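Local coordinates for protein galactokinase (Bifidobacterium longum subsp. infantis ATCC 15697 = JCM 1222 = DSM 20088, PDB 6TEQ) that probably phosphorylates galactose with ATP as a GHMP-family galactokinase, and here holds 2-deoxy-2-fluoro-galactose in its sugar pocket, at residues T2-L10 and N399-F407; D73-G81 and V122-V130. All coordinates share one frame; numbering follows the deposited sequence. Where two conformers were deposited one is given.

Interaction 1 (T2-L10 and N399-F407)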
loop_
_atom_site.group_PDB
_atom_site.type_symbol
_atom_site.label_atom_id
_atom_site.label_comp_id
_atom_site.label_asym_id
_atom_site.label_seq_id
_atom_site.Cartn_x
_atom_site.Cartn_y
_atom_site.Cartn_z
ATOM N N THR A 2 10.216 -20.120 -19.660
ATOM C CA THR A 2 11.131 -19.076 -19.188
ATOM C C THR A 2 11.159 -19.161 -17.646
ATOM O O THR A 2 10.072 -19.411 -16.982
ATOM C CB THR A 2 10.722 -17.719 -19.785
ATOM O OG1 THR A 2 10.978 -17.819 -21.195
ATOM C CG2 THR A 2 11.492 -16.548 -19.224
ATOM N N ALA A 3 12.359 -19.008 -17.096
ATOM C CA ALA A 3 12.603 -18.811 -15.658
ATOM C C ALA A 3 11.732 -17.649 -15.151
ATOM O O ALA A 3 11.394 -16.725 -15.893
ATOM C CB ALA A 3 14.079 -18.551 -15.406
ATOM N N VAL A 4 11.369 -17.697 -13.894
ATOM C CA VAL A 4 10.518 -16.657 -13.264
ATOM C C VAL A 4 11.280 -15.328 -13.333
ATOM O O VAL A 4 12.522 -15.289 -13.116
ATOM C CB VAL A 4 10.117 -17.032 -11.818
ATOM C CG1 VAL A 4 11.294 -17.107 -10.869
ATOM C CG2 VAL A 4 9.034 -16.086 -11.324
ATOM N N GLU A 5 10.587 -14.285 -13.714
ATOM C CA GLU A 5 11.117 -12.906 -13.812
ATOM C C GLU A 5 11.150 -12.240 -12.438
ATOM O O GLU A 5 10.097 -12.232 -11.778
ATOM C CB GLU A 5 10.281 -12.059 -14.768
ATOM C CG GLU A 5 10.766 -10.652 -15.008
ATOM C CD GLU A 5 9.871 -9.792 -15.900
ATOM O OE1 GLU A 5 10.391 -8.784 -16.419
ATOM O OE2 GLU A 5 8.639 -10.118 -16.042
ATOM N N PHE A 6 12.254 -11.549 -12.135
ATOM C CA PHE A 6 12.363 -10.579 -11.018
ATOM C C PHE A 6 12.346 -9.185 -11.649
ATOM O O PHE A 6 13.099 -8.899 -12.597
ATOM C CB PHE A 6 13.599 -10.814 -10.150
ATOM C CG PHE A 6 13.423 -11.894 -9.107
ATOM C CD1 PHE A 6 13.254 -13.223 -9.492
ATOM C CD2 PHE A 6 13.350 -11.582 -7.748
ATOM C CE1 PHE A 6 13.079 -14.223 -8.548
ATOM C CE2 PHE A 6 13.176 -12.579 -6.801
ATOM C CZ PHE A 6 13.026 -13.901 -7.203
ATOM N N ILE A 7 11.419 -8.356 -11.166
ATOM C CA ILE A 7 11.167 -6.959 -11.625
ATOM C C ILE A 7 12.038 -6.052 -10.769
ATOM O O ILE A 7 11.698 -5.872 -9.591
ATOM C CB ILE A 7 9.687 -6.580 -11.445
ATOM C CG1 ILE A 7 8.791 -7.516 -12.252
ATOM C CG2 ILE A 7 9.443 -5.124 -11.798
ATOM C CD1 ILE A 7 9.240 -7.634 -13.677
ATOM N N GLU A 8 13.119 -5.522 -11.329
ATOM C CA GLU A 8 14.150 -4.770 -10.579
ATOM C C GLU A 8 13.648 -3.346 -10.333
ATOM O O GLU A 8 12.878 -2.794 -11.122
ATOM C CB GLU A 8 15.473 -4.806 -11.332
ATOM C CG GLU A 8 16.125 -6.179 -11.351
ATOM C CD GLU A 8 16.434 -6.728 -9.968
ATOM O OE1 GLU A 8 16.198 -7.936 -9.701
ATOM O OE2 GLU A 8 16.859 -5.927 -9.132
ATOM N N PRO A 9 14.050 -2.672 -9.235
ATOM C CA PRO A 9 13.638 -1.286 -9.091
ATOM C C PRO A 9 14.538 -0.402 -9.970
ATOM O O PRO A 9 15.702 -0.643 -10.181
ATOM C CB PRO A 9 13.915 -0.955 -7.620
ATOM C CG PRO A 9 14.985 -1.941 -7.239
ATOM C CD PRO A 9 14.718 -3.198 -8.049
ATOM N N LEU A 10 13.935 0.658 -10.472
ATOM C CA LEU A 10 14.631 1.757 -11.126
ATOM C C LEU A 10 15.558 2.408 -10.105
ATOM O O LEU A 10 15.134 2.762 -8.966
ATOM C CB LEU A 10 13.626 2.787 -11.675
ATOM C CG LEU A 10 12.722 2.358 -12.821
ATOM C CD1 LEU A 10 11.586 3.371 -12.956
ATOM C CD2 LEU A 10 13.475 2.219 -14.139
ATOM N N ASN A 399 -1.641 -17.897 -14.990
ATOM C CA ASN A 399 -0.683 -16.921 -15.569
ATOM C C ASN A 399 0.626 -17.050 -14.808
ATOM O O ASN A 399 0.557 -17.296 -13.566
ATOM C CB ASN A 399 -1.144 -15.458 -15.442
ATOM C CG ASN A 399 -2.527 -15.211 -15.984
ATOM O OD1 ASN A 399 -2.941 -15.892 -16.924
ATOM N ND2 ASN A 399 -3.225 -14.206 -15.428
ATOM N N ALA A 400 1.761 -16.866 -15.477
ATOM C CA ALA A 400 3.067 -16.853 -14.796
ATOM C C ALA A 400 3.089 -15.772 -13.746
ATOM O O ALA A 400 2.691 -14.638 -14.015
ATOM C CB ALA A 400 4.186 -16.636 -15.745
ATOM N N PRO A 401 3.685 -16.041 -12.569
ATOM C CA PRO A 401 3.910 -14.969 -11.606
ATOM C C PRO A 401 5.181 -14.208 -11.969
ATOM O O PRO A 401 5.999 -14.675 -12.803
ATOM C CB PRO A 401 4.020 -15.750 -10.297
ATOM C CG PRO A 401 4.704 -17.009 -10.707
ATOM C CD PRO A 401 4.166 -17.338 -12.076
ATOM N N ARG A 402 5.432 -13.152 -11.186
ATOM C CA ARG A 402 6.743 -12.462 -11.258
ATOM C C ARG A 402 7.118 -12.089 -9.839
ATOM O O ARG A 402 6.217 -11.901 -8.999
ATOM C CB ARG A 402 6.694 -11.275 -12.202
ATOM C CG ARG A 402 5.717 -10.217 -11.776
ATOM C CD ARG A 402 5.440 -9.219 -12.918
ATOM N NE ARG A 402 4.354 -8.382 -12.547
ATOM C CZ ARG A 402 3.792 -7.519 -13.361
ATOM N NH1 ARG A 402 4.358 -7.301 -14.545
ATOM N NH2 ARG A 402 2.731 -6.848 -12.950
ATOM N N ALA A 403 8.378 -11.903 -9.588
ATOM C CA ALA A 403 8.871 -11.610 -8.255
ATOM C C ALA A 403 9.583 -10.275 -8.267
ATOM O O ALA A 403 9.823 -9.685 -9.292
ATOM C CB ALA A 403 9.762 -12.746 -7.789
ATOM N N LEU A 404 9.796 -9.743 -7.076
ATOM C CA LEU A 404 10.477 -8.440 -6.917
ATOM C C LEU A 404 11.429 -8.608 -5.749
ATOM O O LEU A 404 11.021 -9.157 -4.724
ATOM C CB LEU A 404 9.472 -7.341 -6.516
ATOM C CG LEU A 404 8.385 -6.796 -7.419
ATOM C CD1 LEU A 404 7.295 -7.806 -7.526
ATOM C CD2 LEU A 404 7.834 -5.512 -6.756
ATOM N N PRO A 405 12.659 -8.055 -5.819
ATOM C CA PRO A 405 13.478 -7.897 -4.633
ATOM C C PRO A 405 12.775 -6.934 -3.684
ATOM O O PRO A 405 12.047 -6.037 -4.136
ATOM C CB PRO A 405 14.777 -7.315 -5.143
ATOM C CG PRO A 405 14.364 -6.580 -6.389
ATOM C CD PRO A 405 13.253 -7.424 -6.995
ATOM N N ALA A 406 13.023 -7.131 -2.408
ATOM C CA ALA A 406 12.310 -6.332 -1.394
ATOM C C ALA A 406 13.171 -6.182 -0.155
ATOM O O ALA A 406 13.691 -7.148 0.353
ATOM C CB ALA A 406 10.945 -6.894 -1.104
ATOM N N PHE A 407 13.104 -4.999 0.398
ATOM C CA PHE A 407 13.683 -4.657 1.703
ATOM C C PHE A 407 13.031 -3.340 2.080
ATOM O O PHE A 407 12.462 -2.671 1.195
ATOM C CB PHE A 407 15.196 -4.565 1.599
ATOM C CG PHE A 407 15.688 -3.738 0.440
ATOM C CD1 PHE A 407 15.883 -2.372 0.545
ATOM C CD2 PHE A 407 16.024 -4.389 -0.751
ATOM C CE1 PHE A 407 16.350 -1.650 -0.558
ATOM C CE2 PHE A 407 16.491 -3.667 -1.845
ATOM C CZ PHE A 407 16.652 -2.295 -1.746
HETATM O O HOH W 1 7.755 -14.413 -14.679
HETATM O O HOH W 2 6.488 -8.378 -16.055
#
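Val4 meets Pro401 first. Its CG2 lies 3.7 Å from Pro401 O, and that oxygen is also joined to Glu5 N through a water. Glu5 then starts a short parallel pairing with the strand 402-404. Its carbonyl O takes the N-H of Ala403 at 2.8 Å, in the carbonyl plane and nearly straight (173°). The carboxylate of Glu5 does not meet the Arg402 guanidinium directly. A second water donates to Glu5 OE2 and accepts from Arg402 NH1, in the plane of the guanidinium. The strongest partner of that guanidinium is Asp236, which forms a salt bridge with NE.

Phe6 lays one ring face over Ala403. Ala403 CB sits 3.5 Å from the centroid of the Phe6 ring, a CH-pi contact over the centre of the face. CG of Phe6 is anti to the carbonyl carbon (chi1 -82°), which brings the ring over that methyl. Pro405 N lies near the ring edge, and His383 stacks with the same ring. Ile7 N closes the pairing by donating to Ala403 O at 2.8 Å, tilted out of the carbonyl plane. In the conformer given, Ile7 CG1 crosses the extended aliphatic part of Arg402 at a slant, 3.8 Å from Arg402 CD. Further on, Pro9 CD meets Pro405 CG at 3.8 Å.

Two direct backbone bonds thus fix the register of this N-terminal edge strand. Glu5 OE2 and Arg402 NH1 lie 5.3 Å apart with a water between, and Arg402 NE is paired with Asp236, so the charge attraction across the contact is probably weak.

Interaction 2 (D73-G81 and V122-V130). With PEG (di(hydroxyethyl)ether), chain H.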
loop_
_atom_site.group_PDB
_atom_site.type_symbol
_atom_site.label_atom_id
_atom_site.label_comp_id
_atom_site.label_asym_id
_atom_site.label_seq_id
_atom_site.Cartn_x
_atom_site.Cartn_y
_atom_site.Cartn_z
ATOM N N ASP A 73 -2.212 28.546 -15.335
ATOM C CA ASP A 73 -3.659 28.231 -15.465
ATOM C C ASP A 73 -4.020 27.041 -14.584
ATOM O O ASP A 73 -3.162 26.573 -13.830
ATOM C CB ASP A 73 -4.069 28.048 -16.929
ATOM C CG ASP A 73 -3.418 26.893 -17.638
ATOM O OD1 ASP A 73 -3.131 25.891 -16.932
ATOM O OD2 ASP A 73 -3.207 26.995 -18.917
ATOM N N THR A 74 -5.239 26.532 -14.747
ATOM C CA THR A 74 -5.806 25.430 -13.928
ATOM C C THR A 74 -5.833 24.144 -14.751
ATOM O O THR A 74 -6.488 23.175 -14.307
ATOM C CB THR A 74 -7.161 25.820 -13.341
ATOM O OG1 THR A 74 -8.059 26.386 -14.314
ATOM C CG2 THR A 74 -6.942 26.797 -12.210
ATOM N N LYS A 75 -5.163 24.131 -15.897
ATOM C CA LYS A 75 -5.052 22.929 -16.748
ATOM C C LYS A 75 -4.095 21.927 -16.082
ATOM O O LYS A 75 -3.085 22.326 -15.522
ATOM C CB LYS A 75 -4.588 23.245 -18.168
ATOM C CG LYS A 75 -5.630 23.971 -19.015
ATOM C CD LYS A 75 -5.203 24.247 -20.420
ATOM C CE LYS A 75 -6.298 24.855 -21.262
ATOM N NZ LYS A 75 -5.877 26.134 -21.890
ATOM N N VAL A 76 -4.431 20.660 -16.184
ATOM C CA VAL A 76 -3.623 19.509 -15.703
ATOM C C VAL A 76 -3.459 18.573 -16.878
ATOM O O VAL A 76 -4.478 18.044 -17.350
ATOM C CB VAL A 76 -4.220 18.779 -14.502
ATOM C CG1 VAL A 76 -3.361 17.554 -14.225
ATOM C CG2 VAL A 76 -4.313 19.694 -13.291
ATOM N N ARG A 77 -2.220 18.477 -17.323
ATOM C CA ARG A 77 -1.806 17.495 -18.334
ATOM C C ARG A 77 -0.959 16.436 -17.633
ATOM O O ARG A 77 0.033 16.772 -17.013
ATOM C CB ARG A 77 -1.100 18.085 -19.536
ATOM C CG ARG A 77 -1.935 19.070 -20.317
ATOM C CD ARG A 77 -1.241 19.582 -21.534
ATOM N NE ARG A 77 -0.061 20.304 -21.198
ATOM C CZ ARG A 77 0.850 20.690 -22.071
ATOM N NH1 ARG A 77 0.718 20.413 -23.363
ATOM N NH2 ARG A 77 1.906 21.348 -21.637
ATOM N N VAL A 78 -1.232 15.181 -17.915
ATOM C CA VAL A 78 -0.412 14.078 -17.387
ATOM C C VAL A 78 -0.214 13.045 -18.484
ATOM O O VAL A 78 -1.127 12.762 -19.280
ATOM C CB VAL A 78 -1.058 13.454 -16.132
ATOM C CG1 VAL A 78 -1.048 14.431 -14.984
ATOM C CG2 VAL A 78 -2.416 12.909 -16.330
ATOM N N VAL A 79 0.934 12.407 -18.429
ATOM C CA VAL A 79 1.263 11.301 -19.345
ATOM C C VAL A 79 1.954 10.237 -18.505
ATOM O O VAL A 79 2.643 10.603 -17.505
ATOM C CB VAL A 79 2.078 11.796 -20.540
ATOM C CG1 VAL A 79 3.399 12.372 -20.057
ATOM C CG2 VAL A 79 2.273 10.701 -21.609
ATOM N N SER A 80 1.830 8.990 -18.910
ATOM C CA SER A 80 2.512 7.876 -18.218
ATOM C C SER A 80 3.334 7.101 -19.213
ATOM O O SER A 80 2.849 6.955 -20.345
ATOM C CB SER A 80 1.472 6.956 -17.591
ATOM O OG SER A 80 2.037 5.721 -17.145
ATOM N N GLY A 81 4.465 6.552 -18.773
ATOM C CA GLY A 81 5.349 5.745 -19.628
ATOM C C GLY A 81 4.609 4.512 -20.155
ATOM O O GLY A 81 5.018 3.962 -21.159
ATOM N N VAL A 122 -2.478 26.396 -5.177
ATOM C CA VAL A 122 -2.317 25.222 -6.081
ATOM C C VAL A 122 -3.191 25.441 -7.310
ATOM O O VAL A 122 -4.439 25.425 -7.207
ATOM C CB VAL A 122 -2.688 23.904 -5.374
ATOM C CG1 VAL A 122 -2.628 22.693 -6.331
ATOM C CG2 VAL A 122 -1.807 23.724 -4.161
ATOM N N LYS A 123 -2.542 25.602 -8.430
ATOM C CA LYS A 123 -3.173 25.712 -9.766
ATOM C C LYS A 123 -2.809 24.437 -10.551
ATOM O O LYS A 123 -2.521 23.353 -9.972
ATOM C CB LYS A 123 -2.697 26.994 -10.473
ATOM C CG LYS A 123 -2.806 28.299 -9.711
ATOM C CD LYS A 123 -4.215 28.561 -9.326
ATOM C CE LYS A 123 -4.456 29.763 -8.438
ATOM N NZ LYS A 123 -4.300 31.023 -9.188
ATOM N N GLY A 124 -2.767 24.549 -11.865
ATOM C CA GLY A 124 -2.559 23.425 -12.768
ATOM C C GLY A 124 -1.172 22.889 -12.721
ATOM O O GLY A 124 -0.252 23.463 -12.023
ATOM N N PHE A 125 -0.948 21.892 -13.564
ATOM C CA PHE A 125 0.408 21.351 -13.712
ATOM C C PHE A 125 0.480 20.433 -14.937
ATOM O O PHE A 125 -0.534 19.919 -15.426
ATOM C CB PHE A 125 0.869 20.611 -12.458
ATOM C CG PHE A 125 0.082 19.382 -12.113
ATOM C CD1 PHE A 125 -1.061 19.487 -11.360
ATOM C CD2 PHE A 125 0.515 18.123 -12.484
ATOM C CE1 PHE A 125 -1.764 18.354 -10.963
ATOM C CE2 PHE A 125 -0.212 16.997 -12.140
ATOM C CZ PHE A 125 -1.351 17.102 -11.404
ATOM N N ASP A 126 1.704 20.287 -15.411
ATOM C CA ASP A 126 2.099 19.268 -16.410
ATOM C C ASP A 126 2.914 18.221 -15.687
ATOM O O ASP A 126 3.791 18.589 -14.910
ATOM C CB ASP A 126 2.879 19.888 -17.534
ATOM C CG ASP A 126 2.094 20.892 -18.343
ATOM O OD1 ASP A 126 0.835 20.641 -18.578
ATOM O OD2 ASP A 126 2.767 21.879 -18.810
ATOM N N ALA A 127 2.632 16.949 -15.968
ATOM C CA ALA A 127 3.445 15.875 -15.368
ATOM C C ALA A 127 3.624 14.698 -16.317
ATOM O O ALA A 127 2.702 14.389 -17.132
ATOM C CB ALA A 127 2.895 15.439 -14.029
ATOM N N ALA A 128 4.713 14.023 -16.058
ATOM C CA ALA A 128 5.076 12.745 -16.700
ATOM C C ALA A 128 5.458 11.763 -15.595
ATOM O O ALA A 128 6.284 12.039 -14.734
ATOM C CB ALA A 128 6.185 12.875 -17.678
ATOM N N PHE A 129 4.853 10.600 -15.655
ATOM C CA PHE A 129 5.125 9.500 -14.695
ATOM C C PHE A 129 5.838 8.327 -15.390
ATOM O O PHE A 129 5.421 7.884 -16.481
ATOM C CB PHE A 129 3.788 8.940 -14.187
ATOM C CG PHE A 129 3.032 9.915 -13.381
ATOM C CD1 PHE A 129 3.292 10.013 -12.031
ATOM C CD2 PHE A 129 2.158 10.817 -13.966
ATOM C CE1 PHE A 129 2.563 10.891 -11.247
ATOM C CE2 PHE A 129 1.457 11.709 -13.181
ATOM C CZ PHE A 129 1.696 11.775 -11.847
ATOM N N VAL A 130 6.864 7.819 -14.727
ATOM C CA VAL A 130 7.550 6.554 -15.034
ATOM C C VAL A 130 7.575 5.763 -13.724
ATOM O O VAL A 130 7.968 6.304 -12.723
ATOM C CB VAL A 130 8.954 6.738 -15.626
ATOM C CG1 VAL A 130 9.605 5.404 -15.764
ATOM C CG2 VAL A 130 8.874 7.494 -16.974
HETATM C C1 PEG H . 0.921 28.374 -18.286
HETATM O O1 PEG H . -0.382 28.212 -17.755
HETATM C C2 PEG H . 1.626 27.080 -18.523
HETATM O O2 PEG H . 3.034 27.227 -18.336
HETATM C C3 PEG H . 3.763 26.011 -18.542
HETATM C C4 PEG H . 4.328 25.514 -17.245
HETATM O O4 PEG H . 4.283 24.021 -17.082
HETATM O O HOH W 3 3.716 5.453 -14.846
#
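Arg77 grips Asp126 side-on with two nitrogens. Arg77 NE donates to Asp126 OD1 at 2.8 Å. Arg77 NH2 donates to Asp126 OD2 at 3.0 Å. Both oxygens lie near the guanidinium plane but are met from above the carboxylate, the planes being 63° apart. A lysine in place of Arg77 has a single nitrogen and would probably break this paired grip, leaving Arg71 as the main partner of Asp126.

Phe125 receives Val76 CG1 over one ring face, 3.8 Å from the centroid and offset toward the rim. With CG1 anti to the backbone N (chi1 174°), that methyl reaches the ring. Val78 CG1 touches two rings, 3.9 Å from Phe125 CE2 and, at the ring edge, 4.1 Å from Phe129 CE2. Val79 CG1 meets Ala128 CB on the face that carries Arg77 and Asp126.

The backbone bonds of a parallel strand pair set these partners, from Phe125 N-Lys75 O to Gly81 N-Phe129 O. Asp73 OD1 accepts from Lys75 N in an Asx turn. Asp73 N donates to O1 of a PEG, probably from the crystallisation liquor. Arg71 forms salt bridges with Asp73 and Asp126.

Ser80, which binds ADP in another structure of this protein though none is bound here, ends strand 75-80. Strand 125-131 runs between 75-80 and 54-70. Phe125 and Phe129 pack on helix 141-156, while Arg77 and Val79 touch helix 12-27 across the sheet.

In the fold
Interaction 1 joins the N-terminal tail to a strand near the C-terminus, at the edge of a five-strand sheet. Interaction 2 pairs two strands of the other, larger sheet, and it is nested in the loop that interaction 1 closes. Both pairings are parallel. Interaction 1 is short, partly exposed and bridged by waters. Interaction 2 is longer; most of its touching residues are buried, and a direct salt bridge takes the place of the water-bridged charges. Both use an aromatic face against an aliphatic group. Their centres lie about 30 Å apart, yet they touch where Leu10 CD1 packs on Val130 CG1 at 4.0 Å.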